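Local coordinates for protein malate dehydrogenase (Entamoeba histolytica, PDB 3I0P) that probably catalyses the reversible, NAD-dependent oxidation of malate to oxaloacetate, at residues T83-G88 and V117-T122; S149-T154 and L232-G237. One frame throughout, in Å; residues are numbered along the deposited sequence.

Contact 1 (T83-G88 and V117-T122); sequences TCVLDG and VVRNST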
loop_
_atom_site.group_PDB
_atom_site.type_symbol
_atom_site.label_atom_id
_atom_site.label_comp_id
_atom_site.label_asym_id
_atom_site.label_seq_id
_atom_site.Cartn_x
_atom_site.Cartn_y
_atom_site.Cartn_z
ATOM N N THR A 83 3.306 -0.194 21.216
ATOM C CA THR A 83 1.921 -0.116 20.730
ATOM C C THR A 83 0.998 0.647 21.671
ATOM O O THR A 83 1.360 0.932 22.819
ATOM C CB THR A 83 1.291 -1.516 20.505
ATOM O OG1 THR A 83 0.961 -2.110 21.768
ATOM C CG2 THR A 83 2.225 -2.430 19.710
ATOM N N CYS A 84 -0.197 0.966 21.171
ATOM C CA CYS A 84 -1.253 1.530 21.998
ATOM C C CYS A 84 -2.620 1.474 21.309
ATOM O O CYS A 84 -2.708 1.599 20.083
ATOM C CB CYS A 84 -0.913 2.968 22.408
ATOM S SG CYS A 84 -2.022 3.635 23.668
ATOM N N VAL A 85 -3.673 1.266 22.105
ATOM C CA VAL A 85 -5.052 1.430 21.638
ATOM C C VAL A 85 -5.651 2.649 22.319
ATOM O O VAL A 85 -5.568 2.792 23.537
ATOM C CB VAL A 85 -5.949 0.203 21.948
ATOM C CG1 VAL A 85 -7.412 0.482 21.552
ATOM C CG2 VAL A 85 -5.431 -1.038 21.253
ATOM N N LEU A 86 -6.252 3.524 21.522
ATOM C CA LEU A 86 -6.917 4.700 22.047
ATOM C C LEU A 86 -8.407 4.671 21.736
ATOM O O LEU A 86 -8.821 4.267 20.649
ATOM C CB LEU A 86 -6.295 5.978 21.489
ATOM C CG LEU A 86 -4.802 6.284 21.683
ATOM C CD1 LEU A 86 -4.402 7.465 20.804
ATOM C CD2 LEU A 86 -4.446 6.558 23.140
ATOM N N ASP A 87 -9.203 5.085 22.719
ATOM C CA ASP A 87 -10.608 5.385 22.518
ATOM C C ASP A 87 -10.688 6.884 22.274
ATOM O O ASP A 87 -10.252 7.680 23.112
ATOM C CB ASP A 87 -11.391 4.999 23.765
ATOM C CG ASP A 87 -12.884 5.233 23.631
ATOM O OD1 ASP A 87 -13.376 5.513 22.522
ATOM O OD2 ASP A 87 -13.580 5.138 24.669
ATOM N N GLY A 88 -11.225 7.266 21.121
ATOM C CA GLY A 88 -11.246 8.668 20.701
ATOM C C GLY A 88 -12.232 9.555 21.434
ATOM O O GLY A 88 -12.190 10.786 21.296
ATOM N N VAL A 117 -3.314 2.745 17.456
ATOM C CA VAL A 117 -4.603 2.654 16.760
ATOM C C VAL A 117 -5.707 3.376 17.538
ATOM O O VAL A 117 -5.612 3.547 18.755
ATOM C CB VAL A 117 -5.003 1.186 16.418
ATOM C CG1 VAL A 117 -4.000 0.584 15.443
ATOM C CG2 VAL A 117 -5.116 0.333 17.678
ATOM N N VAL A 118 -6.742 3.809 16.823
ATOM C CA VAL A 118 -7.810 4.598 17.426
ATOM C C VAL A 118 -9.171 4.034 17.043
ATOM O O VAL A 118 -9.391 3.684 15.879
ATOM C CB VAL A 118 -7.742 6.092 16.984
ATOM C CG1 VAL A 118 -8.832 6.894 17.651
ATOM C CG2 VAL A 118 -6.369 6.699 17.292
ATOM N N ARG A 119 -10.061 3.933 18.035
ATOM C CA ARG A 119 -11.495 3.701 17.807
ATOM C C ARG A 119 -12.341 4.891 18.302
ATOM O O ARG A 119 -11.846 5.747 19.055
ATOM C CB ARG A 119 -11.960 2.402 18.481
ATOM C CG ARG A 119 -12.132 2.489 19.992
ATOM C CD ARG A 119 -13.092 1.423 20.554
ATOM N NE ARG A 119 -12.985 1.360 22.011
ATOM C CZ ARG A 119 -12.244 0.482 22.693
ATOM N NH1 ARG A 119 -11.543 -0.467 22.073
ATOM N NH2 ARG A 119 -12.211 0.544 24.015
ATOM N N ASN A 120 -13.610 4.935 17.882
ATOM C CA ASN A 120 -14.571 5.940 18.360
ATOM C C ASN A 120 -14.023 7.363 18.150
ATOM O O ASN A 120 -13.973 8.190 19.066
ATOM C CB ASN A 120 -14.977 5.631 19.818
ATOM C CG ASN A 120 -15.974 6.648 20.421
ATOM O OD1 ASN A 120 -16.869 7.163 19.749
ATOM N ND2 ASN A 120 -15.815 6.916 21.710
ATOM N N SER A 121 -13.594 7.617 16.917
ATOM C CA SER A 121 -13.068 8.910 16.505
ATOM C C SER A 121 -13.926 9.479 15.373
ATOM O O SER A 121 -14.928 8.875 14.974
ATOM C CB SER A 121 -11.615 8.769 16.055
ATOM O OG SER A 121 -11.009 10.034 15.831
ATOM N N THR A 122 -13.534 10.638 14.860
ATOM C CA THR A 122 -14.274 11.285 13.788
ATOM C C THR A 122 -13.327 11.654 12.650
ATOM O O THR A 122 -12.137 11.342 12.716
ATOM C CB THR A 122 -15.045 12.537 14.288
ATOM O OG1 THR A 122 -14.133 13.451 14.914
ATOM C CG2 THR A 122 -16.135 12.141 15.287
#
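Asp87 OD1 is gripped twice: firmly by the side-chain amide of Asn120, with ND2 2.9 Å from OD1, and weakly by the backbone N-H of Asn89. The amide nitrogen uses the syn lone pair of OD1, and the oxygen lies almost in the Asn120 amide plane, although the carboxylate and amide planes are turned 39° apart. CG is anti to the backbone N in both residues, which brings the two tips together beside the Gly88 N to Arg119 O bond. Arg119 crosses the same carboxylate obliquely, but its NE stays 4.2 Å from Asp87 OD1, beyond a salt bridge; its NH1 is bonded to Ser262 O instead.

Beneath these side chains the two strands run parallel. Cys84 O takes the N-H of Val117, Leu86 bonds through N to Val117 O and through O to Arg119 N (2.9 Å), and Gly88 N continues the pattern onto Arg119 O. On the face bearing Asp87 and Arg119, Val85 and Val117 meet methyl to methyl, CG2 to CG2 at 3.8 Å, and Phe294 of the second subunit packs over them. On the other face, Leu86 CD1 reaches Val118 CG2 at 4.1 Å, while Cys84 and Val118 touch helix 93-111. Two neighbouring parallel strands joined through that helix form a beta-alpha-beta crossover within the mixed central sheet.

Contact 2 (S149-T154 and L232-G237); sequences SSVAAT and LHPLGG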
loop_
_atom_site.group_PDB
_atom_site.type_symbol
_atom_site.label_atom_id
_atom_site.label_comp_id
_atom_site.label_asym_id
_atom_site.label_seq_id
_atom_site.Cartn_x
_atom_site.Cartn_y
_atom_site.Cartn_z
ATOM N N SER A 149 -19.181 3.747 3.877
ATOM C CA SER A 149 -19.265 3.024 2.611
ATOM C C SER A 149 -19.543 3.934 1.411
ATOM O O SER A 149 -20.524 4.689 1.389
ATOM C CB SER A 149 -20.333 1.938 2.702
ATOM O OG SER A 149 -20.150 1.173 3.875
ATOM N N SER A 150 -18.659 3.851 0.422
ATOM C CA SER A 150 -18.807 4.561 -0.842
ATOM C C SER A 150 -18.226 3.758 -2.011
ATOM O O SER A 150 -18.523 4.047 -3.172
ATOM C CB SER A 150 -18.111 5.925 -0.763
ATOM O OG SER A 150 -16.695 5.779 -0.762
ATOM N N VAL A 151 -17.396 2.763 -1.694
ATOM C CA VAL A 151 -16.630 2.016 -2.694
ATOM C C VAL A 151 -17.096 0.553 -2.807
ATOM O O VAL A 151 -17.290 -0.131 -1.790
ATOM C CB VAL A 151 -15.084 2.097 -2.402
ATOM C CG1 VAL A 151 -14.258 1.356 -3.458
ATOM C CG2 VAL A 151 -14.626 3.546 -2.287
ATOM N N ALA A 152 -17.271 0.086 -4.045
ATOM C CA ALA A 152 -17.642 -1.307 -4.303
ATOM C C ALA A 152 -16.424 -2.211 -4.386
ATOM O O ALA A 152 -15.427 -1.863 -5.028
ATOM C CB ALA A 152 -18.445 -1.424 -5.583
ATOM N N ALA A 153 -16.521 -3.372 -3.740
ATOM C CA ALA A 153 -15.560 -4.466 -3.899
ATOM C C ALA A 153 -15.427 -4.856 -5.374
ATOM O O ALA A 153 -16.231 -4.425 -6.209
ATOM C CB ALA A 153 -16.010 -5.666 -3.091
ATOM N N THR A 154 -14.414 -5.661 -5.699
ATOM C CA THR A 154 -14.266 -6.185 -7.063
ATOM C C THR A 154 -15.374 -7.206 -7.312
ATOM O O THR A 154 -15.542 -8.153 -6.534
ATOM C CB THR A 154 -12.875 -6.813 -7.301
ATOM O OG1 THR A 154 -11.861 -5.847 -7.012
ATOM C CG2 THR A 154 -12.725 -7.265 -8.739
ATOM N N LEU A 232 -18.199 4.197 -5.851
ATOM C CA LEU A 232 -16.871 4.470 -6.418
ATOM C C LEU A 232 -16.103 3.165 -6.680
ATOM O O LEU A 232 -16.331 2.153 -6.010
ATOM C CB LEU A 232 -16.063 5.336 -5.456
ATOM C CG LEU A 232 -16.450 6.795 -5.229
ATOM C CD1 LEU A 232 -16.106 7.202 -3.822
ATOM C CD2 LEU A 232 -15.752 7.690 -6.218
ATOM N N HIS A 233 -15.199 3.192 -7.656
ATOM C CA HIS A 233 -14.334 2.035 -7.942
ATOM C C HIS A 233 -13.026 2.113 -7.170
ATOM O O HIS A 233 -12.531 3.212 -6.900
ATOM C CB HIS A 233 -14.033 1.922 -9.439
ATOM C CG HIS A 233 -15.251 1.695 -10.279
ATOM N ND1 HIS A 233 -15.984 0.527 -10.226
ATOM C CD2 HIS A 233 -15.875 2.492 -11.177
ATOM C CE1 HIS A 233 -17.002 0.614 -11.062
ATOM N NE2 HIS A 233 -16.958 1.795 -11.652
ATOM N N PRO A 234 -12.452 0.951 -6.818
ATOM C CA PRO A 234 -11.119 0.953 -6.217
ATOM C C PRO A 234 -10.059 1.367 -7.235
ATOM O O PRO A 234 -10.319 1.346 -8.443
ATOM C CB PRO A 234 -10.905 -0.519 -5.831
ATOM C CG PRO A 234 -12.244 -1.184 -5.968
ATOM C CD PRO A 234 -12.969 -0.413 -7.004
ATOM N N LEU A 235 -8.877 1.748 -6.757
ATOM C CA LEU A 235 -7.720 1.871 -7.647
ATOM C C LEU A 235 -7.551 0.563 -8.461
ATOM O O LEU A 235 -7.477 -0.538 -7.903
ATOM C CB LEU A 235 -6.456 2.233 -6.861
ATOM C CG LEU A 235 -5.100 2.267 -7.572
ATOM C CD1 LEU A 235 -5.029 3.358 -8.639
ATOM C CD2 LEU A 235 -3.968 2.422 -6.563
ATOM N N GLY A 236 -7.543 0.697 -9.782
ATOM C CA GLY A 236 -7.537 -0.463 -10.664
ATOM C C GLY A 236 -8.864 -0.668 -11.376
ATOM O O GLY A 236 -8.989 -1.559 -12.217
ATOM N N GLY A 237 -9.858 0.148 -11.034
ATOM C CA GLY A 237 -11.151 0.114 -11.711
ATOM C C GLY A 237 -12.032 -1.037 -11.276
ATOM O O GLY A 237 -12.060 -1.410 -10.102
HETATM O O HOH W 1 -15.479 -2.081 -8.147
#
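Two backbone hydrogen bonds bind Leu232 between the residues flanking Val151. Its N-H points nearly straight at Ser150 O, 2.7 Å from Leu232 N and approached in the carbonyl plane at 175° at the hydrogen. Its carbonyl O receives Ala152 N at 3.0 Å, nearly along the C=O axis, and also a CA-H...O contact from Val151. The backbone of Val151 is bonded to Ile160 and Leu161.

Ala152 O is satisfied by a water that donates to it from 3.1 Å. The same water lies in plane at the edge of the His233 ring, where its bond to ND1 is long and weak, whereas NE2 is held by Ser208 OG. This leaves the imidazole tied at both nitrogens, more firmly on the Ser208 side. Pro234 O accepts Gly237 N at 2.9 Å, closing a type II turn whose third position, Gly236, has the positive phi (108°) usual there.

Apolar groups fill in around the bridge. Val151 CG1, anti to the backbone N, extends over the Leu232 carbonyl toward the proline ring, while CG2 meets Leu232 CB at 3.9 Å. Pro234 turns its CG to Ala152 O, 3.4 Å away, and Leu232 CD1 lies beside Ser150 OG.

Thr154 touches the bound NAD, and its OG1 is bonded to Ser244 OG. The contact thus joins two loops beside the cofactor pocket by a single backbone bridge, on a classic beta bulge whose two residues, Ser150 and Val151, face Leu161.

Overall arrangement
The two contacts do not touch: their centres are 26 Å apart and their nearest atoms about 13 Å. Contact 1 closes along the chain before contact 2 opens, yet the central sheet connects them, since strand 113-121 pairs with strand 282-290, which pairs in turn with strand 139-145, the strand leading into the loop of 149-154. Their relation to the cofactor differs. Contact 2 lies at the cofactor, with the Ser150 side chain about 8 Å from NAD, whereas in contact 1 the Val118 side chain is about 13 Å away. Both meet the second subunit, contact 2 through Ile323 and Gly243 of that chain.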